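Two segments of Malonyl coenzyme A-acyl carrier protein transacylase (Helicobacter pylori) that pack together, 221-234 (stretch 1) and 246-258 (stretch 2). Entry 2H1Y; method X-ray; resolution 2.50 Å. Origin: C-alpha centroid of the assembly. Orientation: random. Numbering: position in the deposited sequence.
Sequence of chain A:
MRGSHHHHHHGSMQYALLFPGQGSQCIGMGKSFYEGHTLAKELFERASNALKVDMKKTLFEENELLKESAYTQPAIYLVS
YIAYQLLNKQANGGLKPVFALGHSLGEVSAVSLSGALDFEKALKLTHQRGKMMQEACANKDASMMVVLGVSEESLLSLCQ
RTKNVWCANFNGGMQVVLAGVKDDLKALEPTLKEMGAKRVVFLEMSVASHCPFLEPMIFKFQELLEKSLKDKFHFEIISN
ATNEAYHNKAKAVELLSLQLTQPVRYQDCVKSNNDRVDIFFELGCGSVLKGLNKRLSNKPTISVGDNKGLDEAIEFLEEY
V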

# COMPACT_ATOMS: atom_id res chain seq x y z
N PHE A 221 7.27 -10.74 12.52
CA PHE A 221 6.07 -10.31 11.83
C PHE A 221 5.09 -11.46 11.68
O PHE A 221 3.91 -11.32 11.96
N GLN A 222 5.61 -12.61 11.26
CA GLN A 222 4.81 -13.83 11.14
C GLN A 222 4.06 -14.12 12.44
O GLN A 222 2.84 -14.33 12.44
N GLU A 223 4.80 -14.09 13.55
CA GLU A 223 4.22 -14.23 14.88
C GLU A 223 3.04 -13.28 15.12
O GLU A 223 1.98 -13.71 15.58
N LEU A 224 3.23 -12.02 14.77
CA LEU A 224 2.17 -11.02 14.94
C LEU A 224 0.93 -11.24 14.04
O LEU A 224 -0.20 -10.98 14.46
N LEU A 225 1.16 -11.73 12.82
CA LEU A 225 0.09 -12.14 11.90
C LEU A 225 -0.76 -13.32 12.42
O LEU A 225 -2.00 -13.30 12.35
N GLU A 226 -0.07 -14.35 12.92
CA GLU A 226 -0.71 -15.54 13.49
C GLU A 226 -1.59 -15.17 14.67
O GLU A 226 -2.71 -15.66 14.78
N LYS A 227 -1.08 -14.29 15.51
CA LYS A 227 -1.79 -13.85 16.70
C LYS A 227 -2.94 -12.88 16.36
O LYS A 227 -3.90 -12.78 17.11
N SER A 228 -2.86 -12.20 15.22
CA SER A 228 -3.81 -11.12 14.91
C SER A 228 -4.90 -11.41 13.89
O SER A 228 -5.99 -10.83 13.95
N LEU A 229 -4.60 -12.30 12.94
CA LEU A 229 -5.55 -12.64 11.88
C LEU A 229 -6.67 -13.58 12.32
O LEU A 229 -6.43 -14.61 12.97
N LYS A 230 -7.90 -13.20 11.96
CA LYS A 230 -9.01 -14.11 12.04
C LYS A 230 -9.06 -14.82 10.70
O LYS A 230 -8.32 -14.47 9.77
N ASP A 231 -9.91 -15.83 10.58
CA ASP A 231 -10.08 -16.51 9.31
C ASP A 231 -11.42 -16.13 8.70
O ASP A 231 -12.39 -16.89 8.74
N LYS A 232 -11.48 -14.93 8.17
CA LYS A 232 -12.72 -14.41 7.62
C LYS A 232 -12.34 -13.46 6.51
O LYS A 232 -11.62 -12.50 6.72
N PHE A 233 -12.83 -13.77 5.31
CA PHE A 233 -12.53 -13.04 4.10
C PHE A 233 -13.77 -12.93 3.22
O PHE A 233 -14.20 -13.92 2.65
N HIS A 234 -14.32 -11.74 3.10
CA HIS A 234 -15.47 -11.50 2.22
C HIS A 234 -15.10 -11.47 0.74
O HIS A 234 -15.95 -11.67 -0.11
N TYR A 246 -5.64 -15.02 -2.80
CA TYR A 246 -5.78 -15.79 -1.55
C TYR A 246 -6.90 -15.26 -0.67
O TYR A 246 -7.27 -14.09 -0.75
N HIS A 247 -7.43 -16.14 0.18
CA HIS A 247 -8.65 -15.86 0.94
C HIS A 247 -8.73 -16.62 2.27
O HIS A 247 -9.85 -16.93 2.73
N ASN A 248 -7.58 -16.94 2.87
CA ASN A 248 -7.54 -17.50 4.23
C ASN A 248 -6.35 -17.08 5.09
O ASN A 248 -5.40 -16.45 4.60
N LYS A 249 -6.40 -17.46 6.37
CA LYS A 249 -5.41 -17.05 7.36
C LYS A 249 -4.03 -17.61 7.07
O LYS A 249 -3.03 -16.87 7.12
N ALA A 250 -3.96 -18.90 6.77
CA ALA A 250 -2.69 -19.56 6.55
C ALA A 250 -1.93 -18.88 5.43
O ALA A 250 -0.74 -18.56 5.55
N LYS A 251 -2.63 -18.64 4.33
CA LYS A 251 -2.06 -18.00 3.17
C LYS A 251 -1.69 -16.53 3.44
O LYS A 251 -0.56 -16.11 3.16
N ALA A 252 -2.62 -15.76 4.00
CA ALA A 252 -2.29 -14.40 4.44
C ALA A 252 -1.01 -14.35 5.29
O ALA A 252 -0.11 -13.56 4.99
N VAL A 253 -0.92 -15.20 6.33
CA VAL A 253 0.27 -15.27 7.21
C VAL A 253 1.50 -15.44 6.35
O VAL A 253 2.45 -14.68 6.47
N GLU A 254 1.45 -16.44 5.47
CA GLU A 254 2.54 -16.74 4.57
C GLU A 254 2.83 -15.59 3.59
O GLU A 254 3.98 -15.19 3.40
N LEU A 255 1.79 -15.07 2.96
CA LEU A 255 1.98 -14.09 1.89
C LEU A 255 2.31 -12.65 2.34
O LEU A 255 3.14 -11.98 1.69
N LEU A 256 1.71 -12.19 3.44
CA LEU A 256 2.09 -10.90 4.03
C LEU A 256 3.48 -10.95 4.64
O LEU A 256 4.08 -9.89 4.86
N SER A 257 4.00 -12.15 4.92
CA SER A 257 5.38 -12.32 5.44
C SER A 257 6.34 -12.13 4.30
O SER A 257 7.24 -11.30 4.33
N LEU A 258 6.12 -12.95 3.28
CA LEU A 258 7.00 -13.07 2.15
C LEU A 258 7.09 -11.76 1.35
O LEU A 258 8.15 -11.41 0.80

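K249 ties the two stretches together. Its side chain points toward stretch 1 fully extended, all four chi angles t, and this reach carries the ammonium to the C-terminal end of helix 221-228, where carbonyls lack helical partners. NZ donates to E226 O at 2.6 Å and to L229 O at 2.8 Å, L229 being the first residue to leave helical phi/psi. The carboxylate of E226 adds a long salt bridge, OE1 to K249 NZ 3.8 Å; its CB points sideways, but with chi1 off the wells at -109° and chi2 m its end comes nearer. At the other end of the same lysine, K249 N gives a weak hydrogen bond to D231 OD1 (3.4 Å), close to the start of helix 249-258; D231 has chi1 t. Water 1 joins the stretches here, donating to D231 OD1 (3.2 Å) and to H247 O (2.8 Å). Farther along, Q222 OE1 lies 3.2 Å from S257 OG, whose hydroxyl (chi1 m) donates to V253 O in its own helix at 2.6 Å.

The helices run nearly antiparallel, at 153° with a closest approach of 9.3 Å between axes, and L225, L229 and L256 pack with V253 and A252 between the stretches. L225 (m, t) points toward stretch 2, setting CD2 3.6 Å from L256 CD1 and CB 4.3 Å from V253 CG2; L256 is also m, t and points back. L229, again m, t, rests CD1 3.6 Å from V253 CG2 and 4.0 Å from A252 CB. V253, chi1 t, also meets Q222, CG1 to Q222 CG 3.7 Å. F221 (chi1 t) presents its ring edge to the backbone, CE2 3.9 Å from L256 O. Beyond the helix, F233 (chi1 m) points toward stretch 2 and lays one ring face over H247 C and N248 N, with CE1 3.3 Å from N248 CA; A252 CB sits at the ring edge, 4.1 Å from F233 CZ.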

# COMPACT_ATOMS: atom_id res chain seq x y z
CB PHE A 221 6.41 -9.66 10.48
CG PHE A 221 5.34 -8.75 9.98
CD1 PHE A 221 4.90 -7.68 10.74
CD2 PHE A 221 4.74 -8.99 8.76
CE1 PHE A 221 3.90 -6.85 10.28
CE2 PHE A 221 3.74 -8.17 8.30
CZ PHE A 221 3.32 -7.09 9.06
CB GLN A 222 5.74 -14.98 10.80
CG GLN A 222 5.14 -16.04 9.92
CD GLN A 222 6.21 -16.83 9.18
OE1 GLN A 222 6.96 -16.28 8.37
NE2 GLN A 222 6.28 -18.14 9.46
CB GLU A 223 5.31 -14.00 15.93
CG GLU A 223 4.88 -14.25 17.36
CD GLU A 223 6.01 -13.96 18.35
OE1 GLU A 223 6.71 -12.94 18.16
OE2 GLU A 223 6.19 -14.76 19.30
CB LEU A 224 2.73 -9.62 14.80
CG LEU A 224 3.48 -9.07 16.01
CD1 LEU A 224 3.32 -7.55 16.02
CD2 LEU A 224 3.00 -9.64 17.37
CB LEU A 225 0.68 -12.49 10.52
CG LEU A 225 1.17 -11.32 9.66
CD1 LEU A 225 2.24 -11.76 8.67
CD2 LEU A 225 0.01 -10.69 8.94
CB GLU A 226 0.33 -16.57 13.94
CG GLU A 226 0.36 -17.80 13.06
CD GLU A 226 -0.95 -18.54 13.11
OE1 GLU A 226 -1.54 -18.62 14.21
OE2 GLU A 226 -1.39 -19.02 12.04
CB LYS A 227 -0.78 -13.21 17.65
CG LYS A 227 -1.26 -12.78 19.00
CD LYS A 227 -0.27 -11.75 19.55
CE LYS A 227 -0.77 -11.09 20.84
NZ LYS A 227 -0.44 -9.63 20.83
CB SER A 228 -3.05 -9.85 14.48
OG SER A 228 -2.42 -9.24 15.60
CB LEU A 229 -4.84 -13.25 10.68
CG LEU A 229 -3.75 -12.44 9.98
CD1 LEU A 229 -2.94 -13.35 9.09
CD2 LEU A 229 -4.35 -11.29 9.18
CB LYS A 230 -10.30 -13.33 12.24
CG LYS A 230 -11.10 -13.80 13.43
CD LYS A 230 -11.01 -12.82 14.63
CE LYS A 230 -12.17 -11.79 14.62
NZ LYS A 230 -12.18 -10.87 13.43
CB ASP A 231 -9.99 -18.01 9.50
CG ASP A 231 -9.77 -18.74 8.20
OD1 ASP A 231 -9.65 -18.10 7.13
OD2 ASP A 231 -9.70 -19.99 8.26
CB LYS A 232 -13.54 -13.72 8.72
CG LYS A 232 -14.90 -13.25 8.24
CD LYS A 232 -15.94 -13.19 9.35
CE LYS A 232 -16.77 -14.49 9.41
NZ LYS A 232 -17.24 -14.91 8.04
CB PHE A 233 -11.45 -13.78 3.31
CG PHE A 233 -10.11 -13.77 3.95
CD1 PHE A 233 -9.81 -14.63 5.00
CD2 PHE A 233 -9.12 -12.92 3.48
CE1 PHE A 233 -8.56 -14.64 5.59
CE2 PHE A 233 -7.86 -12.90 4.05
CZ PHE A 233 -7.58 -13.77 5.11
CB HIS A 234 -16.17 -10.20 2.62
CG HIS A 234 -16.76 -10.27 4.00
ND1 HIS A 234 -15.99 -10.13 5.14
CD2 HIS A 234 -18.02 -10.53 4.41
CE1 HIS A 234 -16.77 -10.27 6.20
NE2 HIS A 234 -18.00 -10.50 5.79
CB TYR A 246 -4.47 -15.87 -0.77
CG TYR A 246 -3.93 -14.55 -0.23
CD1 TYR A 246 -3.12 -13.72 -1.04
CD2 TYR A 246 -4.18 -14.16 1.09
CE1 TYR A 246 -2.60 -12.53 -0.55
CE2 TYR A 246 -3.66 -12.94 1.58
CZ TYR A 246 -2.87 -12.14 0.76
OH TYR A 246 -2.36 -10.96 1.23
CB HIS A 247 -9.86 -16.21 0.08
CG HIS A 247 -9.77 -17.57 -0.53
ND1 HIS A 247 -8.81 -17.89 -1.48
CD2 HIS A 247 -10.46 -18.70 -0.30
CE1 HIS A 247 -8.94 -19.16 -1.82
NE2 HIS A 247 -9.94 -19.68 -1.11
CB ASN A 248 -7.72 -19.04 4.24
CG ASN A 248 -6.69 -19.75 3.41
OD1 ASN A 248 -7.04 -20.37 2.43
ND2 ASN A 248 -5.42 -19.67 3.79
CB LYS A 249 -5.84 -17.46 8.76
CG LYS A 249 -4.81 -17.16 9.82
CD LYS A 249 -5.43 -17.02 11.19
CE LYS A 249 -4.30 -16.92 12.23
NZ LYS A 249 -4.80 -16.74 13.62
CB ALA A 250 -2.91 -21.04 6.25
CB LYS A 251 -3.03 -18.15 1.99
CG LYS A 251 -2.85 -19.46 1.24
CD LYS A 251 -1.59 -19.37 0.37
CE LYS A 251 -1.23 -20.68 -0.28
NZ LYS A 251 0.13 -20.51 -0.87
CB ALA A 252 -3.46 -13.77 5.18
CB VAL A 253 0.24 -16.45 8.27
CG1 VAL A 253 1.59 -16.56 9.02
CG2 VAL A 253 -0.91 -16.28 9.27
CB GLU A 254 2.22 -18.03 3.81
CG GLU A 254 3.29 -18.42 2.78
CD GLU A 254 2.86 -19.55 1.86
OE1 GLU A 254 1.98 -20.36 2.23
OE2 GLU A 254 3.44 -19.64 0.76
CB LEU A 255 0.84 -14.17 0.87
CG LEU A 255 0.93 -15.49 0.09
CD1 LEU A 255 -0.34 -15.83 -0.62
CD2 LEU A 255 2.13 -15.52 -0.88
CB LEU A 256 1.06 -10.43 5.07
CG LEU A 256 -0.31 -9.95 4.57
CD1 LEU A 256 -1.23 -9.57 5.72
CD2 LEU A 256 -0.21 -8.78 3.56
CB SER A 257 5.64 -13.75 5.95
OG SER A 257 4.93 -14.08 7.13
CB LEU A 258 6.48 -14.22 1.28
CG LEU A 258 7.43 -15.00 0.38
CD1 LEU A 258 7.11 -14.75 -1.11
CD2 LEU A 258 8.92 -14.77 0.73
O HOH W 1 -11.66 -18.06 4.58